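Local atomic coordinates of proximal thread matrix protein 1 (Mytilus galloprovincialis, PDB entry 4CN9), a protein that binds collagen as a matrix protein of the mussel byssus, with two von Willebrand factor type A domains and bound zinc ions. Residues A47-V52 with S87-G92; E83-F88 with D124-I129. One frame throughout, in Å; residues are numbered along the deposited sequence.

The contacts follow one another along the chain: contact 2 uses the last turn of helix 73-85 and contact 1 the loop after it, and they share Ser87 and Phe88. Contact 1 is partly buried and polar: backbone hydrogen bonds and a bridging water join 87-92 to 47-52, the segment that holds strand 48-49, and Thr89 bonds to a ligand of the zinc ion. Contact 2, between helices 73-85 and 122-130, is more deeply buried and mostly aliphatic, with one salt bridge where its residues are partly exposed. The two meet where Val91 of contact 1 packs against Ile125 of contact 2, CG1 to CD1 at 3.5 Å.

Contact 1 (A47-V52 with S87-G92); sequences AEECDV and SFTTVG. With ZN (zinc ion), chain D.
Cys50 is hydrogen-bonded through its backbone to Ser87 and Thr89, the residues before and after Phe88. Cys50 N donates to Ser87 O at 2.9 Å, and Thr89 N returns a longer bond to Cys50 O at 3.2 Å, giving a single bridge between Cys50 and Phe88. The CA atoms of Glu49 and Phe88 add CA-H...O contacts to Ser87 O and Cys50 O. Water 1 donates to Cys50 O and Val52 O and accepts from Thr90 N, so Cys50 O is gripped by both Thr89 N and a water.

The metal chemistry lies beside Thr89. Zinc is held by Glu49 OE2 at 2.0 Å, by both carboxylate oxygens of Asp51, by waters 2 and 3, and by His446 of strand 439-447. Thr89 OG1, set between its backbone N and carbonyl carbon (chi1 65°), donates to Asp51 OD1 at 3.0 Å from above the carboxylate plane. This second-shell bond probably helps to hold the Asp51 carboxylate in place, while Thr89 CG2 lies 3.5 Å from Glu49 CD.

The Cys50-Phe88 pair adds an apolar contact. Cys50 CB sits 3.7 Å from Phe88 CE1, obliquely to the ring, and SG, which is disulfide-bonded to Cys242, makes a sulfur-aromatic contact. Ile238 of helix 234-241 packs on both residues.

With carboxylates near the start of the modelled chain and a histidine near its end, this zinc site joins the two ends of the modelled chain, distinct from the MIDAS site that includes Ser63, Ser65 and Asp174.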
loop_
_atom_site.group_PDB
_atom_site.type_symbol
_atom_site.label_atom_id
_atom_site.label_comp_id
_atom_site.label_asym_id
_atom_site.label_seq_id
_atom_site.Cartn_x
_atom_site.Cartn_y
_atom_site.Cartn_z
ATOM N N ALA A 47 22.736 9.334 -2.558
ATOM C CA ALA A 47 22.210 8.922 -3.861
ATOM C C ALA A 47 22.095 7.400 -3.893
ATOM O O ALA A 47 23.063 6.702 -3.610
ATOM C CB ALA A 47 23.117 9.406 -4.991
ATOM N N GLU A 48 20.923 6.862 -4.218
ATOM C CA GLU A 48 20.882 5.421 -4.432
ATOM C C GLU A 48 20.445 4.944 -5.785
ATOM O O GLU A 48 20.066 5.716 -6.661
ATOM C CB GLU A 48 20.083 4.653 -3.390
ATOM C CG GLU A 48 19.125 5.370 -2.537
ATOM C CD GLU A 48 19.156 4.737 -1.172
ATOM O OE1 GLU A 48 20.157 4.950 -0.466
ATOM O OE2 GLU A 48 18.226 3.983 -0.823
ATOM N N GLU A 49 20.537 3.626 -5.909
ATOM C CA GLU A 49 20.206 2.904 -7.113
ATOM C C GLU A 49 19.335 1.705 -6.774
ATOM O O GLU A 49 19.253 1.264 -5.622
ATOM C CB GLU A 49 21.474 2.410 -7.808
ATOM C CG GLU A 49 22.218 1.322 -7.049
ATOM C CD GLU A 49 23.587 1.013 -7.638
ATOM O OE1 GLU A 49 24.232 1.936 -8.174
ATOM O OE2 GLU A 49 24.017 -0.158 -7.556
ATOM N N CYS A 50 18.692 1.196 -7.811
ATOM C CA CYS A 50 17.878 0.013 -7.728
ATOM C C CYS A 50 18.327 -0.879 -8.866
ATOM O O CYS A 50 18.412 -0.428 -10.009
ATOM C CB CYS A 50 16.410 0.388 -7.897
ATOM S SG CYS A 50 15.297 -1.012 -7.796
ATOM N N ASP A 51 18.629 -2.133 -8.557
ATOM C CA ASP A 51 19.151 -3.069 -9.555
ATOM C C ASP A 51 18.028 -3.953 -10.124
ATOM O O ASP A 51 18.263 -4.807 -10.977
ATOM C CB ASP A 51 20.255 -3.957 -8.948
ATOM C CG ASP A 51 21.432 -3.159 -8.381
ATOM O OD1 ASP A 51 21.646 -1.984 -8.746
ATOM O OD2 ASP A 51 22.163 -3.709 -7.536
ATOM N N VAL A 52 16.807 -3.726 -9.653
ATOM C CA VAL A 52 15.660 -4.550 -10.028
ATOM C C VAL A 52 15.289 -4.353 -11.489
ATOM O O VAL A 52 15.338 -3.237 -11.987
ATOM C CB VAL A 52 14.442 -4.222 -9.136
ATOM C CG1 VAL A 52 13.216 -5.041 -9.550
ATOM C CG2 VAL A 52 14.776 -4.497 -7.669
ATOM N N SER A 87 18.818 6.315 -11.761
ATOM C CA SER A 87 18.808 5.537 -10.518
ATOM C C SER A 87 18.592 4.033 -10.745
ATOM O O SER A 87 18.775 3.215 -9.822
ATOM C CB SER A 87 17.713 6.074 -9.594
ATOM O OG SER A 87 17.883 7.470 -9.373
ATOM N N PHE A 88 18.213 3.660 -11.964
ATOM C CA PHE A 88 17.946 2.259 -12.279
ATOM C C PHE A 88 19.068 1.692 -13.119
ATOM O O PHE A 88 19.177 1.984 -14.302
ATOM C CB PHE A 88 16.587 2.106 -12.975
ATOM C CG PHE A 88 15.430 2.351 -12.053
ATOM C CD1 PHE A 88 14.932 1.329 -11.265
ATOM C CD2 PHE A 88 14.869 3.607 -11.948
ATOM C CE1 PHE A 88 13.888 1.551 -10.408
ATOM C CE2 PHE A 88 13.818 3.835 -11.094
ATOM C CZ PHE A 88 13.339 2.804 -10.310
ATOM N N THR A 89 19.896 0.875 -12.484
ATOM C CA THR A 89 21.148 0.426 -13.083
ATOM C C THR A 89 20.945 -0.407 -14.349
ATOM O O THR A 89 21.771 -0.346 -15.252
ATOM C CB THR A 89 21.995 -0.364 -12.062
ATOM O OG1 THR A 89 21.316 -1.568 -11.694
ATOM C CG2 THR A 89 22.245 0.473 -10.822
ATOM N N THR A 90 19.842 -1.153 -14.435
ATOM C CA THR A 90 19.604 -2.039 -15.589
ATOM C C THR A 90 18.902 -1.364 -16.783
ATOM O O THR A 90 18.643 -2.004 -17.813
ATOM C CB THR A 90 18.811 -3.314 -15.184
ATOM O OG1 THR A 90 17.493 -2.963 -14.754
ATOM C CG2 THR A 90 19.525 -4.058 -14.055
ATOM N N VAL A 91 18.593 -0.081 -16.658
ATOM C CA VAL A 91 18.091 0.688 -17.802
ATOM C C VAL A 91 19.242 0.872 -18.786
ATOM O O VAL A 91 20.306 1.361 -18.410
ATOM C CB VAL A 91 17.548 2.079 -17.368
ATOM C CG1 VAL A 91 17.083 2.893 -18.579
ATOM C CG2 VAL A 91 16.416 1.922 -16.391
ATOM N N GLY A 92 19.040 0.464 -20.037
ATOM C CA GLY A 92 20.089 0.532 -21.044
ATOM C C GLY A 92 20.897 -0.750 -21.124
ATOM O O GLY A 92 21.843 -0.869 -21.906
HETATM ZN ZN ZN D . 23.243 -1.947 -7.291
HETATM O O HOH W 1 17.421 -1.352 -12.225
HETATM O O HOH W 2 24.911 -3.164 -6.943
HETATM O O HOH W 3 24.508 -2.494 -8.851
#

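Contact 2 (E83-F88 with D124-I129)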
loop_
_atom_site.group_PDB
_atom_site.type_symbol
_atom_site.label_atom_id
_atom_site.label_comp_id
_atom_site.label_asym_id
_atom_site.label_seq_id
_atom_site.Cartn_x
_atom_site.Cartn_y
_atom_site.Cartn_z
ATOM N N GLU A 83 16.659 12.093 -13.144
ATOM C CA GLU A 83 17.367 11.528 -12.012
ATOM C C GLU A 83 16.856 10.122 -11.672
ATOM O O GLU A 83 17.634 9.243 -11.303
ATOM C CB GLU A 83 17.255 12.474 -10.813
ATOM C CG GLU A 83 18.047 13.762 -11.043
ATOM C CD GLU A 83 17.656 14.877 -10.104
ATOM O OE1 GLU A 83 16.964 14.607 -9.108
ATOM O OE2 GLU A 83 18.042 16.032 -10.366
ATOM N N LEU A 84 15.550 9.910 -11.823
ATOM C CA LEU A 84 14.964 8.574 -11.677
ATOM C C LEU A 84 15.579 7.594 -12.660
ATOM O O LEU A 84 15.982 6.497 -12.283
ATOM C CB LEU A 84 13.453 8.624 -11.922
ATOM C CG LEU A 84 12.663 9.456 -10.912
ATOM C CD1 LEU A 84 11.206 9.590 -11.330
ATOM C CD2 LEU A 84 12.780 8.829 -9.526
ATOM N N VAL A 85 15.615 7.982 -13.927
ATOM C CA VAL A 85 16.202 7.146 -14.961
ATOM C C VAL A 85 17.614 6.702 -14.573
ATOM O O VAL A 85 17.973 5.531 -14.706
ATOM C CB VAL A 85 16.258 7.882 -16.295
ATOM C CG1 VAL A 85 17.110 7.106 -17.302
ATOM C CG2 VAL A 85 14.846 8.110 -16.831
ATOM N N ASP A 86 18.404 7.642 -14.073
ATOM C CA ASP A 86 19.803 7.377 -13.716
ATOM C C ASP A 86 19.943 6.608 -12.412
ATOM O O ASP A 86 21.053 6.276 -12.009
ATOM C CB ASP A 86 20.590 8.698 -13.637
ATOM C CG ASP A 86 21.040 9.191 -15.006
ATOM O OD1 ASP A 86 20.974 8.405 -15.979
ATOM O OD2 ASP A 86 21.460 10.360 -15.118
ATOM N N SER A 87 18.818 6.315 -11.761
ATOM C CA SER A 87 18.808 5.537 -10.518
ATOM C C SER A 87 18.592 4.033 -10.745
ATOM O O SER A 87 18.775 3.215 -9.822
ATOM C CB SER A 87 17.713 6.074 -9.594
ATOM O OG SER A 87 17.883 7.470 -9.373
ATOM N N PHE A 88 18.213 3.660 -11.964
ATOM C CA PHE A 88 17.946 2.259 -12.279
ATOM C C PHE A 88 19.068 1.692 -13.119
ATOM O O PHE A 88 19.177 1.984 -14.302
ATOM C CB PHE A 88 16.587 2.106 -12.975
ATOM C CG PHE A 88 15.430 2.351 -12.053
ATOM C CD1 PHE A 88 14.932 1.329 -11.265
ATOM C CD2 PHE A 88 14.869 3.607 -11.948
ATOM C CE1 PHE A 88 13.888 1.551 -10.408
ATOM C CE2 PHE A 88 13.818 3.835 -11.094
ATOM C CZ PHE A 88 13.339 2.804 -10.310
ATOM N N ASP A 124 19.427 8.459 -24.318
ATOM C CA ASP A 124 18.293 8.612 -25.220
ATOM C C ASP A 124 16.970 8.846 -24.478
ATOM O O ASP A 124 16.156 9.673 -24.901
ATOM C CB ASP A 124 18.181 7.387 -26.121
ATOM C CG ASP A 124 19.220 7.384 -27.231
ATOM O OD1 ASP A 124 19.848 8.433 -27.459
ATOM O OD2 ASP A 124 19.401 6.337 -27.879
ATOM N N ILE A 125 16.760 8.122 -23.379
ATOM C CA ILE A 125 15.562 8.318 -22.563
ATOM C C ILE A 125 15.548 9.734 -21.991
ATOM O O ILE A 125 14.523 10.418 -22.026
ATOM C CB ILE A 125 15.466 7.278 -21.431
ATOM C CG1 ILE A 125 15.222 5.877 -22.017
ATOM C CG2 ILE A 125 14.357 7.651 -20.446
ATOM C CD1 ILE A 125 15.540 4.760 -21.044
ATOM N N LYS A 126 16.692 10.191 -21.488
ATOM C CA LYS A 126 16.770 11.525 -20.897
ATOM C C LYS A 126 16.494 12.631 -21.924
ATOM O O LYS A 126 15.838 13.627 -21.614
ATOM C CB LYS A 126 18.104 11.711 -20.156
ATOM C CG LYS A 126 18.181 10.855 -18.879
ATOM C CD LYS A 126 19.360 11.196 -17.977
ATOM C CE LYS A 126 20.701 10.827 -18.610
ATOM N NZ LYS A 126 21.810 11.368 -17.773
ATOM N N LYS A 127 16.973 12.433 -23.149
ATOM C CA LYS A 127 16.689 13.336 -24.256
ATOM C C LYS A 127 15.193 13.331 -24.585
ATOM O O LYS A 127 14.590 14.380 -24.824
ATOM C CB LYS A 127 17.503 12.909 -25.483
ATOM C CG LYS A 127 17.186 13.645 -26.771
ATOM C CD LYS A 127 17.784 15.039 -26.804
ATOM C CE LYS A 127 17.636 15.667 -28.196
ATOM N NZ LYS A 127 17.767 17.156 -28.160
ATOM N N GLY A 128 14.593 12.145 -24.589
ATOM C CA GLY A 128 13.151 12.043 -24.748
ATOM C C GLY A 128 12.407 12.873 -23.722
ATOM O O GLY A 128 11.473 13.589 -24.056
ATOM N N ILE A 129 12.822 12.784 -22.459
ATOM C CA ILE A 129 12.196 13.557 -21.387
ATOM C C ILE A 129 12.363 15.062 -21.638
ATOM O O ILE A 129 11.405 15.849 -21.528
ATOM C CB ILE A 129 12.808 13.180 -20.032
ATOM C CG1 ILE A 129 12.385 11.754 -19.640
ATOM C CG2 ILE A 129 12.405 14.175 -18.953
ATOM C CD1 ILE A 129 13.269 11.136 -18.588
#
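Lys126 and Asp86 are brought together by their torsions: Lys126 CG stands anti to the carbonyl carbon (chi1 -70°), its chain then bends at chi3 (-68°), and Asp86 CG likewise lies beside its own backbone N. The two side chains cross at about a right angle. Lys126 NZ donates to Asp86 OD2 at 2.9 Å on the syn lone pair, the side of the other carboxylate oxygen. OD1 lies farther from the ammonium, at 3.6 Å from NZ, so the salt bridge rests on one oxygen. The methylene CE approaches both oxygens, and the lysine thus meets the carboxylate with the end of its chain as well as its charge. Both residues are partly exposed.

Next to this ion pair the contact is aliphatic. Val85 is buried and makes its closer contacts with the second helix through CG2, which touches Ile125 CG2 at 3.7 Å and Ile129 CD1 at 3.8 Å. The two isoleucines are four residues apart, one helical turn, and their side chains approach Val85 differently: Ile125 lies at a slant to Val85, whereas Ile129 runs antiparallel beside it. Val85 CG1 faces the stem of Lys126 more loosely, 4.2 Å from CG.

The chain turns at the end of helix 73-85. Val85 to Phe88 form a type I turn, and Ser87 OG donates to Glu83 O at 2.6 Å. Lys122, on helix 122-130, touches both Val85 and Asp86 and donates to Phe88 O.

Two helices packed by aliphatic side chains, with a salt bridge at the margin, flank the mixed, mainly parallel sheet in the alpha/beta fold of the first von Willebrand factor type A domain.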